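Side-chain contacts in putative exported protein (Bordetella pertussis Tohama I, PDB 2PFZ), which binds pyroglutamic acid and probably serves as the periplasmic solute receptor of a tripartite ATP-independent transport system: residues S12-E17 with S182-F187; V162-L167 with F187-Y192. One frame throughout, in Å; residues are numbered along the deposited sequence.

Contact 1: residues S12-E17 with S182-F187. With PCA (pyroglutamic acid), chain B.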
loop_
_atom_site.group_PDB
_atom_site.type_symbol
_atom_site.label_atom_id
_atom_site.label_comp_id
_atom_site.label_asym_id
_atom_site.label_seq_id
_atom_site.Cartn_x
_atom_site.Cartn_y
_atom_site.Cartn_z
ATOM N N SER A 12 -9.954 8.761 8.675
ATOM C CA SER A 12 -8.907 9.789 8.726
ATOM C C SER A 12 -7.711 9.479 7.817
ATOM O O SER A 12 -6.862 10.338 7.566
ATOM C CB SER A 12 -8.456 10.060 10.165
ATOM O OG SER A 12 -7.941 8.896 10.766
ATOM N N ASN A 13 -7.660 8.259 7.299
ATOM C CA ASN A 13 -6.555 7.859 6.436
ATOM C C ASN A 13 -6.611 8.514 5.043
ATOM O O ASN A 13 -7.699 8.643 4.428
ATOM C CB ASN A 13 -6.486 6.338 6.385
ATOM C CG ASN A 13 -5.528 5.816 5.328
ATOM O OD1 ASN A 13 -4.330 5.606 5.585
ATOM N ND2 ASN A 13 -6.045 5.619 4.139
ATOM N N LEU A 14 -5.440 8.939 4.563
ATOM C CA LEU A 14 -5.311 9.631 3.269
ATOM C C LEU A 14 -5.985 8.886 2.090
ATOM O O LEU A 14 -6.651 9.525 1.259
ATOM C CB LEU A 14 -3.835 10.000 2.959
ATOM C CG LEU A 14 -2.843 8.901 2.523
ATOM C CD1 LEU A 14 -2.820 8.706 1.002
ATOM C CD2 LEU A 14 -1.426 9.154 3.061
ATOM N N HIS A 15 -5.852 7.556 2.012
ATOM C CA HIS A 15 -6.518 6.813 0.916
ATOM C C HIS A 15 -8.040 6.893 1.020
ATOM O O HIS A 15 -8.729 6.914 0.006
ATOM C CB HIS A 15 -6.137 5.333 0.907
ATOM C CG HIS A 15 -4.708 5.076 0.540
ATOM N ND1 HIS A 15 -4.255 5.080 -0.762
ATOM C CD2 HIS A 15 -3.621 4.836 1.316
ATOM C CE1 HIS A 15 -2.957 4.831 -0.776
ATOM N NE2 HIS A 15 -2.550 4.675 0.473
ATOM N N VAL A 16 -8.554 6.922 2.255
ATOM C CA VAL A 16 -10.009 6.899 2.487
ATOM C C VAL A 16 -10.599 8.301 2.315
ATOM O O VAL A 16 -11.708 8.458 1.762
ATOM C CB VAL A 16 -10.362 6.287 3.855
ATOM C CG1 VAL A 16 -11.875 6.107 3.996
ATOM C CG2 VAL A 16 -9.672 4.919 4.008
ATOM N N GLU A 17 -9.878 9.313 2.810
ATOM C CA GLU A 17 -10.171 10.704 2.454
ATOM C C GLU A 17 -10.310 10.822 0.931
ATOM O O GLU A 17 -11.268 11.421 0.450
ATOM C CB GLU A 17 -9.079 11.650 2.955
ATOM C CG GLU A 17 -9.332 13.127 2.586
ATOM C CD GLU A 17 -8.258 14.073 3.147
ATOM O OE1 GLU A 17 -8.281 15.297 2.822
ATOM O OE2 GLU A 17 -7.384 13.599 3.912
ATOM N N SER A 182 4.357 3.799 6.942
ATOM C CA SER A 182 4.433 5.204 6.593
ATOM C C SER A 182 4.238 6.061 7.852
ATOM O O SER A 182 3.780 5.561 8.876
ATOM C CB SER A 182 3.348 5.536 5.580
ATOM O OG SER A 182 2.072 5.127 6.063
ATOM N N GLY A 183 4.615 7.336 7.774
ATOM C CA GLY A 183 4.267 8.303 8.812
ATOM C C GLY A 183 2.759 8.381 8.994
ATOM O O GLY A 183 2.277 8.581 10.118
ATOM N N SER A 184 2.034 8.265 7.877
ATOM C CA SER A 184 0.565 8.194 7.843
ATOM C C SER A 184 0.024 7.206 8.881
ATOM O O SER A 184 -0.673 7.598 9.817
ATOM C CB SER A 184 0.093 7.807 6.435
ATOM O OG SER A 184 -1.293 7.457 6.405
ATOM N N THR A 185 0.360 5.937 8.710
ATOM C CA THR A 185 -0.051 4.856 9.628
ATOM C C THR A 185 0.431 5.075 11.046
ATOM O O THR A 185 -0.338 4.890 12.005
ATOM C CB THR A 185 0.365 3.481 9.108
ATOM O OG1 THR A 185 -0.350 3.220 7.905
ATOM C CG2 THR A 185 0.031 2.390 10.122
ATOM N N GLY A 186 1.698 5.468 11.184
ATOM C CA GLY A 186 2.241 5.813 12.511
ATOM C C GLY A 186 1.387 6.831 13.235
ATOM O O GLY A 186 1.037 6.643 14.404
ATOM N N PHE A 187 1.047 7.917 12.542
ATOM C CA PHE A 187 0.217 8.964 13.127
ATOM C C PHE A 187 -1.199 8.473 13.425
ATOM O O PHE A 187 -1.704 8.655 14.545
ATOM C CB PHE A 187 0.165 10.186 12.207
ATOM C CG PHE A 187 -0.525 11.370 12.813
ATOM C CD1 PHE A 187 0.154 12.201 13.706
ATOM C CD2 PHE A 187 -1.844 11.662 12.488
ATOM C CE1 PHE A 187 -0.491 13.311 14.276
ATOM C CE2 PHE A 187 -2.492 12.773 13.048
ATOM C CZ PHE A 187 -1.799 13.598 13.940
HETATM N N PCA B . 0.435 1.662 5.988
HETATM C CA PCA B . -0.274 0.392 5.738
HETATM C CB PCA B . 0.315 -0.335 4.529
HETATM C CG PCA B . 1.470 0.520 4.044
HETATM C CD PCA B . 1.428 1.722 4.942
HETATM O OE PCA B . 2.157 2.713 4.782
HETATM C C PCA B . -0.045 -0.481 6.951
HETATM O O PCA B . -0.757 -1.465 7.189
HETATM O OXT PCA B . 0.887 -0.190 7.719
HETATM O O HOH W 1 -3.325 9.101 6.612
#
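A water joins Leu14 to Ser184 and is gripped from both segments. It accepts from Leu14 N at 2.9 Å. On its other side it lies 2.6 Å from Ser184 OG. The water thus satisfies a backbone N-H in the first turn of helix 14-30 and a buried hydroxyl of helix 183-188. Ser184 OG is anti to its own backbone nitrogen (chi1 168°), which turns the hydroxyl to the water and to residues 13 and 14. Direct contact is slight. One methyl of Leu14, CD2, lies 3.9 Å from Ser184 CB. The other methyl, Leu14 CD1, sits over the centre of the His15 imidazole, 3.9 Å above its plane. The side chain of Asn13, at the N-cap of helix 14-30, fills in beside Ser184. Ser182 and Thr185, on the same helix start as Ser184, serve the ligand. Ser182 OG does two jobs: it caps its helix by accepting from Thr185 N in a nearly straight bond (176°), and it donates to OE of pyroglutamic acid at 2.7 Å. The ring nitrogen N of pyroglutamic acid in turn donates to Thr185 OG1 at 2.6 Å. The lactam is therefore read at both its polar atoms by one helix start, while Ser181 OG and Arg142 NH2 add further bonds to the ligand. Trp119 lies against Asn13, Ser182 and Thr185, and its ring meets that of His15. Helix 14-30 and helix 183-188 thus meet N-terminus to N-terminus beside the pyroglutamic acid pocket. The arrangement is consistent with the closed, ligand-bound cleft of a two-lobed periplasmic binding protein.

Contact 2: residues V162-L167 with F187-Y192; sequences VQQAEL and FDTKTY. With PCA (pyroglutamic acid), chain B.
A Schellman motif ends helix 183-188, and Thr189 in that turn packs against Gln164 and Leu167 in the loop that leads to helix 167-172. Lys190 has positive phi (47°) as the C-prime residue. Lys190 N bonds back to Phe187 O at 3.0 Å, and Thr191 N reaches Gly186 O. The methyl of Thr189, CG2, lies 3.9 Å from Gln164 CG. Leu167 CD1 lies against both branches of Thr189, 4.1 Å from OG1 and 4.2 Å from CG2. Neither side chain runs alongside Thr189; each passes it at a slant, and the touch is purely by van der Waals packing. The hydroxyl of Thr189 is used within its own helix end: OG1 is hydrogen-bonded to Thr185 O, and Thr191 OG1 lies close by and bonds to Tyr179 OH. With CG anti to the backbone nitrogen (chi1 -171°) and the chain extended beyond it, Gln164 runs past Thr189 into the pocket. There Gln164 NE2 comes within 3.6 Å of carbon C of pyroglutamic acid. Its aliphatic part is thus packed on the turn, and its amide lies at the ligand. Leu167 N bonds back to Gln164 O at 3.1 Å, a turn that leads into helix 167-172. In this family 7 solute-binding protein, a loop of the ligand pocket thus rests on the end of helix 183-188.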
loop_
_atom_site.group_PDB
_atom_site.type_symbol
_atom_site.label_atom_id
_atom_site.label_comp_id
_atom_site.label_asym_id
_atom_site.label_seq_id
_atom_site.Cartn_x
_atom_site.Cartn_y
_atom_site.Cartn_z
ATOM N N VAL A 162 -0.290 -8.119 11.520
ATOM C CA VAL A 162 -1.371 -7.408 12.163
ATOM C C VAL A 162 -1.908 -6.373 11.194
ATOM O O VAL A 162 -1.158 -5.494 10.729
ATOM C CB VAL A 162 -0.912 -6.687 13.466
ATOM C CG1 VAL A 162 -2.110 -6.164 14.222
ATOM C CG2 VAL A 162 -0.111 -7.628 14.340
ATOM N N GLN A 163 -3.205 -6.457 10.883
ATOM C CA GLN A 163 -3.804 -5.439 10.006
ATOM C C GLN A 163 -3.825 -4.090 10.694
ATOM O O GLN A 163 -3.758 -4.038 11.921
ATOM C CB GLN A 163 -5.192 -5.860 9.535
ATOM C CG GLN A 163 -5.169 -7.228 8.847
ATOM C CD GLN A 163 -4.195 -7.259 7.683
ATOM O OE1 GLN A 163 -4.019 -6.256 6.993
ATOM N NE2 GLN A 163 -3.527 -8.393 7.481
ATOM N N GLN A 164 -3.916 -3.002 9.922
ATOM C CA GLN A 164 -3.865 -1.668 10.523
ATOM C C GLN A 164 -4.998 -1.457 11.526
ATOM O O GLN A 164 -4.815 -0.782 12.538
ATOM C CB GLN A 164 -3.899 -0.531 9.483
ATOM C CG GLN A 164 -3.614 0.820 10.130
ATOM C CD GLN A 164 -3.415 1.975 9.146
ATOM O OE1 GLN A 164 -3.942 3.072 9.344
ATOM N NE2 GLN A 164 -2.642 1.738 8.115
ATOM N N ALA A 165 -6.169 -2.025 11.224
ATOM C CA ALA A 165 -7.340 -1.928 12.108
ATOM C C ALA A 165 -7.125 -2.528 13.505
ATOM O O ALA A 165 -7.855 -2.165 14.448
ATOM C CB ALA A 165 -8.586 -2.542 11.445
ATOM N N GLU A 166 -6.141 -3.435 13.616
ATOM C CA GLU A 166 -5.742 -4.077 14.881
ATOM C C GLU A 166 -4.386 -3.643 15.434
ATOM O O GLU A 166 -3.909 -4.215 16.423
ATOM C CB GLU A 166 -5.719 -5.603 14.743
ATOM C CG GLU A 166 -7.077 -6.249 14.844
ATOM C CD GLU A 166 -7.847 -6.134 13.569
ATOM O OE1 GLU A 166 -7.308 -6.541 12.513
ATOM O OE2 GLU A 166 -8.995 -5.636 13.612
ATOM N N LEU A 167 -3.762 -2.649 14.812
ATOM C CA LEU A 167 -2.378 -2.284 15.172
ATOM C C LEU A 167 -2.282 -1.584 16.526
ATOM O O LEU A 167 -1.412 -1.887 17.338
ATOM C CB LEU A 167 -1.783 -1.360 14.104
ATOM C CG LEU A 167 -0.324 -1.498 13.662
ATOM C CD1 LEU A 167 0.123 -0.258 12.903
ATOM C CD2 LEU A 167 0.669 -1.884 14.725
ATOM N N PHE A 187 1.047 7.917 12.542
ATOM C CA PHE A 187 0.217 8.964 13.127
ATOM C C PHE A 187 -1.199 8.473 13.425
ATOM O O PHE A 187 -1.704 8.655 14.545
ATOM C CB PHE A 187 0.165 10.186 12.207
ATOM C CG PHE A 187 -0.525 11.370 12.813
ATOM C CD1 PHE A 187 0.154 12.201 13.706
ATOM C CD2 PHE A 187 -1.844 11.662 12.488
ATOM C CE1 PHE A 187 -0.491 13.311 14.276
ATOM C CE2 PHE A 187 -2.492 12.773 13.048
ATOM C CZ PHE A 187 -1.799 13.598 13.940
ATOM N N ASP A 188 -1.836 7.854 12.435
ATOM C CA ASP A 188 -3.251 7.478 12.556
ATOM C C ASP A 188 -3.542 6.415 13.617
ATOM O O ASP A 188 -4.702 6.231 14.020
ATOM C CB ASP A 188 -3.797 7.005 11.209
ATOM C CG ASP A 188 -3.985 8.129 10.209
ATOM O OD1 ASP A 188 -4.090 9.323 10.578
ATOM O OD2 ASP A 188 -4.046 7.802 9.021
ATOM N N THR A 189 -2.506 5.705 14.054
ATOM C CA THR A 189 -2.648 4.652 15.055
ATOM C C THR A 189 -2.036 5.103 16.381
ATOM O O THR A 189 -1.927 4.315 17.343
ATOM C CB THR A 189 -1.998 3.321 14.594
ATOM O OG1 THR A 189 -0.593 3.510 14.336
ATOM C CG2 THR A 189 -2.721 2.736 13.357
ATOM N N LYS A 190 -1.657 6.382 16.428
ATOM C CA LYS A 190 -0.945 6.969 17.564
ATOM C C LYS A 190 0.217 6.100 18.035
ATOM O O LYS A 190 0.356 5.829 19.232
ATOM C CB LYS A 190 -1.927 7.264 18.712
ATOM C CG LYS A 190 -2.908 8.359 18.368
ATOM C CD LYS A 190 -3.264 9.187 19.601
ATOM C CE LYS A 190 -4.482 8.642 20.315
ATOM N NZ LYS A 190 -5.682 9.406 19.898
ATOM N N THR A 191 1.049 5.677 17.076
ATOM C CA THR A 191 2.231 4.825 17.327
ATOM C C THR A 191 3.228 5.496 18.281
ATOM O O THR A 191 3.926 4.827 19.035
ATOM C CB THR A 191 2.900 4.419 15.985
ATOM O OG1 THR A 191 2.073 3.444 15.363
ATOM C CG2 THR A 191 4.286 3.779 16.179
ATOM N N TYR A 192 3.247 6.826 18.254
ATOM C CA TYR A 192 4.090 7.623 19.146
ATOM C C TYR A 192 3.860 7.389 20.648
ATOM O O TYR A 192 4.746 7.675 21.468
ATOM C CB TYR A 192 3.959 9.105 18.814
ATOM C CG TYR A 192 2.545 9.650 18.840
ATOM C CD1 TYR A 192 1.828 9.840 17.657
ATOM C CD2 TYR A 192 1.923 9.988 20.048
ATOM C CE1 TYR A 192 0.520 10.355 17.676
ATOM C CE2 TYR A 192 0.630 10.505 20.071
ATOM C CZ TYR A 192 -0.062 10.677 18.891
ATOM O OH TYR A 192 -1.325 11.205 18.931
HETATM N N PCA B . 0.435 1.662 5.988
HETATM C CA PCA B . -0.274 0.392 5.738
HETATM C CB PCA B . 0.315 -0.335 4.529
HETATM C CG PCA B . 1.470 0.520 4.044
HETATM C CD PCA B . 1.428 1.722 4.942
HETATM O OE PCA B . 2.157 2.713 4.782
HETATM C C PCA B . -0.045 -0.481 6.951
HETATM O O PCA B . -0.757 -1.465 7.189
HETATM O OXT PCA B . 0.887 -0.190 7.719
#

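Contact 1 and contact 2 use the two ends of one short helix, 183-188, and share Phe187. Their centres are 10 Å apart, and both touch pyroglutamic acid. The start of the helix binds the lactam in contact 1, while contact 2 places Gln164 near the ligand's carboxylate carbon. The two meet at Thr185: its OG1 lies 2.7 Å from Gln164 NE2. On the other branch, Thr185 CG2 packs 3.8 Å from Leu167 CD1. Asp188 also reaches back to contact 1, with OD2 3.6 Å from Asn13 CA. Ser182, Thr185 and Gln164 therefore touch one bound ligand, while segment 12-17 packs on the helix start that carries the first two.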